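Local structure of encapsidation protein (Lactococcus phage asccphi28, 7JQP) at residues Tyr160-Phe165 with Asn195-Leu201; Tyr204-Ile210 with Phe256-Pro262; Glu294-Val299 with Met346-Glu350. The protein probably hydrolyses ATP as a pentameric ring motor of the ASCE class to drive viral genomic DNA into the phage capsid. Residues are numbered along the deposited sequence.

Contact 1 of 3, residues Tyr160-Phe165 with Asn195-Leu201; sequences YIRNEF and NPIFAGL
Tyr160-Arg162 are extended, and Asn163, with positive phi and psi (52/47), turns the chain into helix 164-175. This segment meets the short helix 196-201 without any hydrogen bond; the closest CA pair is Phe165-Gly200, at 6.0 Å. Asn195, the N-cap, uses its p rotamer to bring OD1 within 2.6 Å of Phe198 N, while its CB lies 3.4 Å from Tyr160 OH. Pro196 suits the first turn, where no backbone NH is needed as donor, and its CD lies over the Tyr160 ring, 3.4 Å from the centroid, a CH-pi contact. Ile197 (chi1 m, chi2 m) places CD1 3.8 Å from Phe165 CD1 and 3.4 Å from Glu164 OE2. That carboxylate is held by a salt bridge to Arg56, and Glu164 OE1 accepts from Ile161 N (2.8 Å). Within the P-loop NTPase fold, each helix follows one of two neighbouring parallel strands of the large sheet, helix 164-175 after strand 140-145 and helix 196-201 after strand 183-188. Gly200 leaves room for Phe165 (chi1 t): Gly200 CA sits 3.5 Å from the centroid of the Phe165 ring, where a CB would clash. Leu201 CD2 finishes the row, 4.0 Å from Phe165 CZ.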
loop_
_atom_site.group_PDB
_atom_site.type_symbol
_atom_site.label_atom_id
_atom_site.label_comp_id
_atom_site.label_asym_id
_atom_site.label_seq_id
_atom_site.Cartn_x
_atom_site.Cartn_y
_atom_site.Cartn_z
ATOM N N TYR A 160 -11.173 11.962 -14.550
ATOM C CA TYR A 160 -10.191 12.592 -15.419
ATOM C C TYR A 160 -9.266 13.476 -14.591
ATOM O O TYR A 160 -9.638 13.979 -13.527
ATOM C CB TYR A 160 -10.892 13.414 -16.500
ATOM C CG TYR A 160 -11.741 12.585 -17.439
ATOM C CD1 TYR A 160 -13.111 12.466 -17.251
ATOM C CD2 TYR A 160 -11.168 11.915 -18.513
ATOM C CE1 TYR A 160 -13.888 11.705 -18.108
ATOM C CE2 TYR A 160 -11.935 11.152 -19.373
ATOM C CZ TYR A 160 -13.295 11.051 -19.166
ATOM O OH TYR A 160 -14.059 10.290 -20.023
ATOM N N ILE A 161 -8.048 13.673 -15.094
ATOM C CA ILE A 161 -7.077 14.475 -14.362
ATOM C C ILE A 161 -7.452 15.949 -14.464
ATOM O O ILE A 161 -8.050 16.400 -15.453
ATOM C CB ILE A 161 -5.652 14.229 -14.888
ATOM C CG1 ILE A 161 -5.347 12.731 -14.917
ATOM C CG2 ILE A 161 -4.630 14.947 -14.015
ATOM C CD1 ILE A 161 -4.056 12.388 -15.616
ATOM N N ARG A 162 -7.118 16.708 -13.423
ATOM C CA ARG A 162 -7.368 18.142 -13.438
ATOM C C ARG A 162 -6.579 18.789 -14.568
ATOM O O ARG A 162 -5.364 18.602 -14.676
ATOM C CB ARG A 162 -6.975 18.758 -12.096
ATOM C CG ARG A 162 -7.574 18.052 -10.890
ATOM N N ASN A 163 -7.274 19.550 -15.413
ATOM C CA ASN A 163 -6.657 20.181 -16.579
ATOM C C ASN A 163 -5.908 19.138 -17.407
ATOM O O ASN A 163 -4.760 19.328 -17.813
ATOM C CB ASN A 163 -5.734 21.323 -16.152
ATOM C CG ASN A 163 -5.501 22.332 -17.260
ATOM O OD1 ASN A 163 -6.187 22.319 -18.286
ATOM N ND2 ASN A 163 -4.537 23.220 -17.055
ATOM N N GLU A 164 -6.586 18.016 -17.656
ATOM C CA GLU A 164 -5.930 16.871 -18.279
ATOM C C GLU A 164 -5.325 17.231 -19.629
ATOM O O GLU A 164 -4.186 16.848 -19.924
ATOM C CB GLU A 164 -6.925 15.719 -18.424
ATOM C CG GLU A 164 -6.438 14.587 -19.304
ATOM C CD GLU A 164 -7.084 13.261 -18.952
ATOM O OE1 GLU A 164 -7.309 13.006 -17.749
ATOM O OE2 GLU A 164 -7.374 12.472 -19.877
ATOM N N PHE A 165 -6.064 17.960 -20.469
ATOM C CA PHE A 165 -5.565 18.214 -21.817
ATOM C C PHE A 165 -4.306 19.070 -21.795
ATOM O O PHE A 165 -3.399 18.865 -22.610
ATOM C CB PHE A 165 -6.635 18.876 -22.678
ATOM C CG PHE A 165 -6.520 18.527 -24.133
ATOM C CD1 PHE A 165 -6.938 17.289 -24.591
ATOM C CD2 PHE A 165 -5.983 19.424 -25.040
ATOM C CE1 PHE A 165 -6.832 16.953 -25.925
ATOM C CE2 PHE A 165 -5.876 19.095 -26.379
ATOM C CZ PHE A 165 -6.300 17.859 -26.821
ATOM N N ASN A 195 -16.299 14.796 -22.010
ATOM C CA ASN A 195 -14.996 14.339 -21.550
ATOM C C ASN A 195 -13.920 15.332 -21.966
ATOM O O ASN A 195 -14.026 15.962 -23.023
ATOM C CB ASN A 195 -14.672 12.949 -22.113
ATOM C CG ASN A 195 -14.508 12.951 -23.619
ATOM O OD1 ASN A 195 -13.443 13.290 -24.135
ATOM N ND2 ASN A 195 -15.564 12.574 -24.335
ATOM N N PRO A 196 -12.871 15.494 -21.154
ATOM C CA PRO A 196 -11.877 16.539 -21.461
ATOM C C PRO A 196 -11.124 16.335 -22.763
ATOM O O PRO A 196 -10.854 17.313 -23.473
ATOM C CB PRO A 196 -10.927 16.477 -20.251
ATOM C CG PRO A 196 -11.072 15.070 -19.736
ATOM C CD PRO A 196 -12.527 14.741 -19.932
ATOM N N ILE A 197 -10.780 15.091 -23.107
ATOM C CA ILE A 197 -10.006 14.853 -24.322
ATOM C C ILE A 197 -10.782 15.308 -25.552
ATOM O O ILE A 197 -10.223 15.954 -26.449
ATOM C CB ILE A 197 -9.601 13.372 -24.424
ATOM C CG1 ILE A 197 -8.725 12.962 -23.236
ATOM C CG2 ILE A 197 -8.862 13.118 -25.736
ATOM C CD1 ILE A 197 -7.501 13.846 -23.020
ATOM N N PHE A 198 -12.076 14.983 -25.621
ATOM C CA PHE A 198 -12.857 15.420 -26.772
ATOM C C PHE A 198 -12.957 16.942 -26.816
ATOM O O PHE A 198 -13.012 17.531 -27.903
ATOM C CB PHE A 198 -14.251 14.802 -26.775
ATOM C CG PHE A 198 -14.312 13.452 -27.447
ATOM C CD1 PHE A 198 -13.211 12.610 -27.441
ATOM C CD2 PHE A 198 -15.442 13.056 -28.144
ATOM C CE1 PHE A 198 -13.255 11.381 -28.062
ATOM C CE2 PHE A 198 -15.487 11.829 -28.780
ATOM C CZ PHE A 198 -14.392 10.992 -28.740
ATOM N N ALA A 199 -12.997 17.595 -25.650
ATOM C CA ALA A 199 -13.094 19.050 -25.624
ATOM C C ALA A 199 -11.811 19.697 -26.134
ATOM O O ALA A 199 -11.852 20.597 -26.982
ATOM C CB ALA A 199 -13.403 19.528 -24.203
ATOM N N GLY A 200 -10.658 19.231 -25.650
ATOM C CA GLY A 200 -9.396 19.796 -26.101
ATOM C C GLY A 200 -9.192 19.650 -27.596
ATOM O O GLY A 200 -8.718 20.573 -28.263
ATOM N N LEU A 201 -9.548 18.487 -28.141
ATOM C CA LEU A 201 -9.443 18.289 -29.580
ATOM C C LEU A 201 -10.374 19.231 -30.329
ATOM O O LEU A 201 -10.058 19.664 -31.444
ATOM C CB LEU A 201 -9.772 16.842 -29.935
ATOM C CG LEU A 201 -8.731 15.783 -29.577
ATOM C CD1 LEU A 201 -9.237 14.400 -29.971
ATOM C CD2 LEU A 201 -7.398 16.077 -30.241
#

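Contact 2 of 3, residues Tyr204-Ile210 with Phe256-Pro262; sequences YLTHEDI and FENIRTP
An imidazole at the protein surface serves here as a lid on an aliphatic chain: Ile259 CD1 lies over the face of the His207 ring, 3.8 Å from its centroid, in a CH-pi contact. No hydrogen bond links Tyr204-Ile210 to Phe256-Pro262; the direct contact is van der Waals and CH-pi packing. Residues 204-206 are extended and lead into a helix at His207, with Thr206 at the N-cap position. The other segment is irregular: Asn258 OD1 accepts from Arg260 N at 2.9 Å, an Asx turn, and Arg260 takes positive phi and psi (54/54). The closest CA atoms are those of Leu205 and Ile259, 6.9 Å apart. Ile259 (chi1 p, chi2 t) is the central residue; its branched aliphatic side chain reaches several partners: CG2 is 3.7 Å from Leu205 CD2 and 4.3 Å from Ile210 CD1. Ile210 (m, t) also spreads over Phe256, with CD1 3.7 Å from the ring centroid, above the face, and CG2 3.4 Å from Phe256 CE2. At the other end Tyr204 starts out sideways, but with chi1 t its ring end comes in against Thr261 and Pro262; Tyr204 OH is 3.3 Å from Thr261 CG2, and Tyr204 CE1 is 3.6 Å from Pro262 CD, which meets the ring at its edge. Phe256 also touches residues of the probable Walker A P-loop, so the contact borders the likely nucleotide site. Asn193 binds the backbone of both Leu205 and Ile259, Phe224 of strand 221-225 packs against Leu205 and Ile210, and Phe355 of helix 352-365 lies against Tyr204 and Pro262.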
loop_
_atom_site.group_PDB
_atom_site.type_symbol
_atom_site.label_atom_id
_atom_site.label_comp_id
_atom_site.label_asym_id
_atom_site.label_seq_id
_atom_site.Cartn_x
_atom_site.Cartn_y
_atom_site.Cartn_z
ATOM N N TYR A 204 -16.929 17.281 -31.422
ATOM C CA TYR A 204 -18.255 17.013 -30.877
ATOM C C TYR A 204 -18.762 15.713 -31.488
ATOM O O TYR A 204 -18.840 15.594 -32.714
ATOM C CB TYR A 204 -19.196 18.176 -31.189
ATOM C CG TYR A 204 -20.644 17.945 -30.832
ATOM C CD1 TYR A 204 -21.089 18.074 -29.524
ATOM C CD2 TYR A 204 -21.571 17.611 -31.809
ATOM C CE1 TYR A 204 -22.416 17.870 -29.198
ATOM C CE2 TYR A 204 -22.895 17.403 -31.494
ATOM C CZ TYR A 204 -23.314 17.532 -30.189
ATOM O OH TYR A 204 -24.638 17.327 -29.880
ATOM N N LEU A 205 -19.082 14.738 -30.642
ATOM C CA LEU A 205 -19.480 13.422 -31.126
ATOM C C LEU A 205 -20.959 13.423 -31.486
ATOM O O LEU A 205 -21.810 13.769 -30.664
ATOM C CB LEU A 205 -19.178 12.355 -30.074
ATOM C CG LEU A 205 -19.601 10.920 -30.385
ATOM C CD1 LEU A 205 -18.862 10.403 -31.603
ATOM C CD2 LEU A 205 -19.327 10.011 -29.190
ATOM N N THR A 206 -21.261 13.033 -32.722
ATOM C CA THR A 206 -22.622 12.999 -33.233
ATOM C C THR A 206 -22.837 11.687 -33.974
ATOM O O THR A 206 -21.906 11.124 -34.556
ATOM C CB THR A 206 -22.908 14.197 -34.156
ATOM O OG1 THR A 206 -24.203 14.053 -34.751
ATOM C CG2 THR A 206 -21.856 14.307 -35.247
ATOM N N HIS A 207 -24.077 11.193 -33.927
ATOM C CA HIS A 207 -24.388 9.914 -34.555
ATOM C C HIS A 207 -24.131 9.933 -36.057
ATOM O O HIS A 207 -23.781 8.898 -36.636
ATOM C CB HIS A 207 -25.839 9.532 -34.273
ATOM C CG HIS A 207 -26.048 8.915 -32.927
ATOM N ND1 HIS A 207 -25.532 7.683 -32.588
ATOM C CD2 HIS A 207 -26.715 9.357 -31.834
ATOM C CE1 HIS A 207 -25.873 7.392 -31.345
ATOM N NE2 HIS A 207 -26.590 8.392 -30.865
ATOM N N GLU A 208 -24.318 11.086 -36.707
ATOM C CA GLU A 208 -24.098 11.158 -38.148
ATOM C C GLU A 208 -22.634 10.888 -38.480
ATOM O O GLU A 208 -22.321 10.240 -39.488
ATOM C CB GLU A 208 -24.516 12.531 -38.685
ATOM C CG GLU A 208 -25.985 12.939 -38.475
ATOM C CD GLU A 208 -26.388 13.042 -37.010
ATOM O OE1 GLU A 208 -25.488 13.097 -36.144
ATOM O OE2 GLU A 208 -27.602 13.040 -36.722
ATOM N N ASP A 209 -21.722 11.383 -37.639
ATOM C CA ASP A 209 -20.301 11.132 -37.848
ATOM C C ASP A 209 -19.980 9.649 -37.723
ATOM O O ASP A 209 -19.164 9.116 -38.485
ATOM C CB ASP A 209 -19.474 11.937 -36.844
ATOM C CG ASP A 209 -19.268 13.375 -37.274
ATOM O OD1 ASP A 209 -19.777 13.762 -38.348
ATOM O OD2 ASP A 209 -18.591 14.121 -36.536
ATOM N N ILE A 210 -20.608 8.966 -36.766
ATOM C CA ILE A 210 -20.324 7.548 -36.568
ATOM C C ILE A 210 -20.715 6.753 -37.807
ATOM O O ILE A 210 -19.987 5.849 -38.237
ATOM C CB ILE A 210 -21.044 7.028 -35.309
ATOM C CG1 ILE A 210 -20.599 7.828 -34.081
ATOM C CG2 ILE A 210 -20.773 5.541 -35.116
ATOM C CD1 ILE A 210 -21.272 7.410 -32.791
ATOM N N PHE A 256 -21.041 2.800 -28.548
ATOM C CA PHE A 256 -21.788 4.031 -28.771
ATOM C C PHE A 256 -23.174 3.965 -28.142
ATOM O O PHE A 256 -24.119 4.590 -28.631
ATOM C CB PHE A 256 -21.895 4.319 -30.268
ATOM C CG PHE A 256 -20.569 4.417 -30.961
ATOM C CD1 PHE A 256 -19.566 5.227 -30.452
ATOM C CD2 PHE A 256 -20.318 3.694 -32.115
ATOM C CE1 PHE A 256 -18.343 5.319 -31.086
ATOM C CE2 PHE A 256 -19.096 3.781 -32.752
ATOM C CZ PHE A 256 -18.107 4.595 -32.237
ATOM N N GLU A 257 -23.307 3.208 -27.052
ATOM C CA GLU A 257 -24.603 3.064 -26.395
ATOM C C GLU A 257 -25.183 4.425 -26.027
ATOM O O GLU A 257 -26.346 4.715 -26.327
ATOM C CB GLU A 257 -24.449 2.170 -25.165
ATOM C CG GLU A 257 -25.718 1.943 -24.369
ATOM C CD GLU A 257 -25.500 1.000 -23.201
ATOM O OE1 GLU A 257 -24.379 0.987 -22.647
ATOM O OE2 GLU A 257 -26.445 0.267 -22.840
ATOM N N ASN A 258 -24.374 5.285 -25.410
ATOM C CA ASN A 258 -24.787 6.642 -25.064
ATOM C C ASN A 258 -23.655 7.597 -25.402
ATOM O O ASN A 258 -22.546 7.446 -24.881
ATOM C CB ASN A 258 -25.129 6.767 -23.576
ATOM C CG ASN A 258 -25.854 8.061 -23.251
ATOM O OD1 ASN A 258 -25.996 8.935 -24.105
ATOM N ND2 ASN A 258 -26.268 8.211 -21.998
ATOM N N ILE A 259 -23.929 8.584 -26.260
ATOM C CA ILE A 259 -22.924 9.578 -26.611
ATOM C C ILE A 259 -23.098 10.866 -25.808
ATOM O O ILE A 259 -22.403 11.854 -26.071
ATOM C CB ILE A 259 -22.920 9.880 -28.120
ATOM C CG1 ILE A 259 -24.207 10.579 -28.561
ATOM C CG2 ILE A 259 -22.729 8.595 -28.927
ATOM C CD1 ILE A 259 -24.186 11.031 -30.016
ATOM N N ARG A 260 -24.012 10.880 -24.837
ATOM C CA ARG A 260 -24.162 12.011 -23.919
ATOM C C ARG A 260 -24.362 13.318 -24.683
ATOM O O ARG A 260 -23.653 14.306 -24.480
ATOM C CB ARG A 260 -22.969 12.095 -22.963
ATOM C CG ARG A 260 -22.934 10.991 -21.905
ATOM C CD ARG A 260 -23.722 11.398 -20.652
ATOM N NE ARG A 260 -23.089 12.537 -19.984
ATOM C CZ ARG A 260 -23.644 13.262 -19.014
ATOM N NH1 ARG A 260 -24.865 12.987 -18.577
ATOM N NH2 ARG A 260 -22.967 14.271 -18.482
ATOM N N THR A 261 -25.348 13.315 -25.571
ATOM C CA THR A 261 -25.664 14.507 -26.345
ATOM C C THR A 261 -26.155 15.608 -25.410
ATOM O O THR A 261 -26.957 15.336 -24.506
ATOM C CB THR A 261 -26.747 14.184 -27.379
ATOM O OG1 THR A 261 -26.449 12.940 -28.030
ATOM C CG2 THR A 261 -26.845 15.277 -28.429
ATOM N N PRO A 262 -25.712 16.856 -25.580
ATOM C CA PRO A 262 -26.186 17.927 -24.703
ATOM C C PRO A 262 -27.491 18.545 -25.192
ATOM O O PRO A 262 -27.854 18.447 -26.363
ATOM C CB PRO A 262 -25.055 18.973 -24.761
ATOM C CG PRO A 262 -23.918 18.327 -25.500
ATOM C CD PRO A 262 -24.550 17.288 -26.382
#

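Contact 3 of 3, residues Glu294-Val299 with Met346-Glu350; sequences EYYYQV and MVYHE
Glu294-Val299 is a continuous strand; in Met346-Glu350 the central Val347-His349 is extended and runs parallel to it, with Glu350 already turning to helical angles. The end-to-end directions lie 39° apart. Tyr296 pairs with Tyr348 (CA-CA 4.6 Å) and Tyr297 with His349 (CA-CA 5.1 Å). Tyr348 N donates to Tyr295 O (3.0 Å), Tyr297 N to Tyr348 O (2.7 Å) and, weakly, Glu350 N to Tyr297 O (3.4 Å). Strand 348-349 thereby edges the sheet beside strand 293-300. Tyr296 and Tyr348, both chi1 m, share one face; their rings are nearly parallel (25°) but slid apart, centroids 5.1 Å from each other. On the opposite face Tyr297 receives Val347, whose compact branches fit a flat ring: CG2 is 3.9 Å from the centroid (CH-pi) and CG1 3.4 Å from Tyr297 CE1. His349 meets Tyr297 obliquely, while Tyr297 OH is hydrogen-bonded to the backbone O of Tyr338. Backbone pairing thus sets the register, while a tyrosine pair fills one face and Val347 with Tyr297 and His349 the other.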
loop_
_atom_site.group_PDB
_atom_site.type_symbol
_atom_site.label_atom_id
_atom_site.label_comp_id
_atom_site.label_asym_id
_atom_site.label_seq_id
_atom_site.Cartn_x
_atom_site.Cartn_y
_atom_site.Cartn_z
ATOM N N GLU A 294 -34.166 28.111 -14.676
ATOM C CA GLU A 294 -33.633 27.534 -15.907
ATOM C C GLU A 294 -32.264 28.131 -16.218
ATOM O O GLU A 294 -32.032 29.318 -15.972
ATOM C CB GLU A 294 -34.576 27.767 -17.084
ATOM C CG GLU A 294 -34.565 26.679 -18.121
ATOM C CD GLU A 294 -35.897 26.544 -18.850
ATOM O OE1 GLU A 294 -36.534 27.575 -19.158
ATOM O OE2 GLU A 294 -36.305 25.392 -19.100
ATOM N N TYR A 295 -31.338 27.293 -16.686
ATOM C CA TYR A 295 -29.960 27.698 -16.940
ATOM C C TYR A 295 -29.649 27.679 -18.431
ATOM O O TYR A 295 -29.958 26.704 -19.123
ATOM C CB TYR A 295 -29.007 26.773 -16.182
ATOM C CG TYR A 295 -29.247 26.779 -14.691
ATOM C CD1 TYR A 295 -28.636 27.719 -13.874
ATOM C CD2 TYR A 295 -30.097 25.850 -14.099
ATOM C CE1 TYR A 295 -28.854 27.731 -12.510
ATOM C CE2 TYR A 295 -30.322 25.853 -12.735
ATOM C CZ TYR A 295 -29.698 26.796 -11.946
ATOM O OH TYR A 295 -29.920 26.806 -10.587
ATOM N N TYR A 296 -29.010 28.746 -18.913
ATOM C CA TYR A 296 -28.527 28.821 -20.285
ATOM C C TYR A 296 -27.065 29.239 -20.271
ATOM O O TYR A 296 -26.702 30.218 -19.612
ATOM C CB TYR A 296 -29.327 29.815 -21.130
ATOM C CG TYR A 296 -30.777 29.459 -21.330
ATOM C CD1 TYR A 296 -31.693 29.582 -20.297
ATOM C CD2 TYR A 296 -31.233 29.007 -22.561
ATOM C CE1 TYR A 296 -33.021 29.265 -20.483
ATOM C CE2 TYR A 296 -32.561 28.691 -22.758
ATOM C CZ TYR A 296 -33.451 28.821 -21.714
ATOM O OH TYR A 296 -34.776 28.503 -21.902
ATOM N N TYR A 297 -26.233 28.504 -21.000
ATOM C CA TYR A 297 -24.808 28.785 -21.114
ATOM C C TYR A 297 -24.557 29.392 -22.486
ATOM O O TYR A 297 -24.852 28.762 -23.507
ATOM C CB TYR A 297 -23.986 27.512 -20.918
ATOM C CG TYR A 297 -23.856 27.084 -19.473
ATOM C CD1 TYR A 297 -24.946 27.128 -18.614
ATOM C CD2 TYR A 297 -22.646 26.628 -18.972
ATOM C CE1 TYR A 297 -24.830 26.740 -17.296
ATOM C CE2 TYR A 297 -22.522 26.234 -17.653
ATOM C CZ TYR A 297 -23.619 26.291 -16.820
ATOM O OH TYR A 297 -23.505 25.902 -15.506
ATOM N N GLN A 298 -24.010 30.608 -22.508
ATOM C CA GLN A 298 -23.869 31.365 -23.741
ATOM C C GLN A 298 -22.448 31.895 -23.881
ATOM O O GLN A 298 -21.693 31.988 -22.909
ATOM C CB GLN A 298 -24.860 32.543 -23.802
ATOM C CG GLN A 298 -26.234 32.256 -23.222
ATOM C CD GLN A 298 -26.951 33.524 -22.783
ATOM O OE1 GLN A 298 -26.317 34.501 -22.381
ATOM N NE2 GLN A 298 -28.276 33.517 -22.866
ATOM N N VAL A 299 -22.106 32.257 -25.117
ATOM C CA VAL A 299 -20.815 32.838 -25.462
ATOM C C VAL A 299 -21.062 34.144 -26.200
ATOM O O VAL A 299 -21.878 34.191 -27.128
ATOM C CB VAL A 299 -19.975 31.881 -26.331
ATOM C CG1 VAL A 299 -18.585 32.447 -26.562
ATOM C CG2 VAL A 299 -19.909 30.505 -25.679
HETATM N N MSE A 346 -27.908 19.310 -17.429
HETATM C CA MSE A 346 -28.949 20.081 -16.759
HETATM C C MSE A 346 -29.019 21.537 -17.228
HETATM O O MSE A 346 -29.834 22.317 -16.732
HETATM C CB MSE A 346 -28.725 20.060 -15.238
HETATM C CG MSE A 346 -29.004 18.733 -14.536
HETATM SE SE MSE A 346 -28.686 18.929 -12.610
HETATM C CE MSE A 346 -29.426 17.258 -11.925
ATOM N N VAL A 347 -28.167 21.903 -18.185
ATOM C CA VAL A 347 -28.104 23.271 -18.682
ATOM C C VAL A 347 -28.299 23.266 -20.194
ATOM O O VAL A 347 -28.050 22.269 -20.877
ATOM C CB VAL A 347 -26.771 23.961 -18.312
ATOM C CG1 VAL A 347 -26.515 23.874 -16.814
ATOM C CG2 VAL A 347 -25.608 23.349 -19.091
ATOM N N TYR A 348 -28.752 24.409 -20.712
ATOM C CA TYR A 348 -28.955 24.602 -22.141
ATOM C C TYR A 348 -27.732 25.288 -22.738
ATOM O O TYR A 348 -27.272 26.309 -22.216
ATOM C CB TYR A 348 -30.199 25.448 -22.431
ATOM C CG TYR A 348 -31.528 24.753 -22.238
ATOM C CD1 TYR A 348 -31.972 23.804 -23.148
ATOM C CD2 TYR A 348 -32.353 25.070 -21.167
ATOM C CE1 TYR A 348 -33.188 23.174 -22.988
ATOM C CE2 TYR A 348 -33.573 24.443 -20.997
ATOM C CZ TYR A 348 -33.988 23.499 -21.915
ATOM O OH TYR A 348 -35.198 22.863 -21.757
ATOM N N HIS A 349 -27.222 24.738 -23.839
ATOM C CA HIS A 349 -26.081 25.296 -24.552
ATOM C C HIS A 349 -26.553 25.875 -25.880
ATOM O O HIS A 349 -27.404 25.290 -26.555
ATOM C CB HIS A 349 -25.002 24.236 -24.787
ATOM C CG HIS A 349 -24.236 23.878 -23.553
ATOM N ND1 HIS A 349 -23.184 24.638 -23.087
ATOM C CD2 HIS A 349 -24.361 22.841 -22.691
ATOM C CE1 HIS A 349 -22.702 24.091 -21.986
ATOM N NE2 HIS A 349 -23.397 22.999 -21.726
ATOM N N GLU A 350 -26.011 27.037 -26.247
ATOM C CA GLU A 350 -26.476 27.709 -27.457
ATOM C C GLU A 350 -26.294 26.829 -28.690
ATOM O O GLU A 350 -27.201 26.727 -29.526
ATOM C CB GLU A 350 -25.747 29.042 -27.630
ATOM C CG GLU A 350 -26.324 30.170 -26.785
ATOM C CD GLU A 350 -25.705 31.517 -27.099
ATOM O OE1 GLU A 350 -24.597 31.546 -27.678
ATOM O OE2 GLU A 350 -26.330 32.548 -26.774
#

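How the contacts relate
The three contacts close one after another along the chain. Contacts 1 and 2 have centres 17 Å apart and touch directly: Phe198 CE2, on the helix of contact 1, lies 3.9 Å from Leu205 CB of contact 2. Contact 2 is the one beside the probable Walker A loop, through Phe256. Contact 3 belongs to the separate six-stranded sheet; its centre is about 20 Å from that of contact 1 and 19 Å from that of contact 2; the nearest atoms of contacts 2 and 3 are about 4 Å apart, without touching. Helix 352-365 spans all three, packing on Pro196, Tyr204 and Val299. Contacts 1 and 2 also reach other subunits of the five-chain assembly.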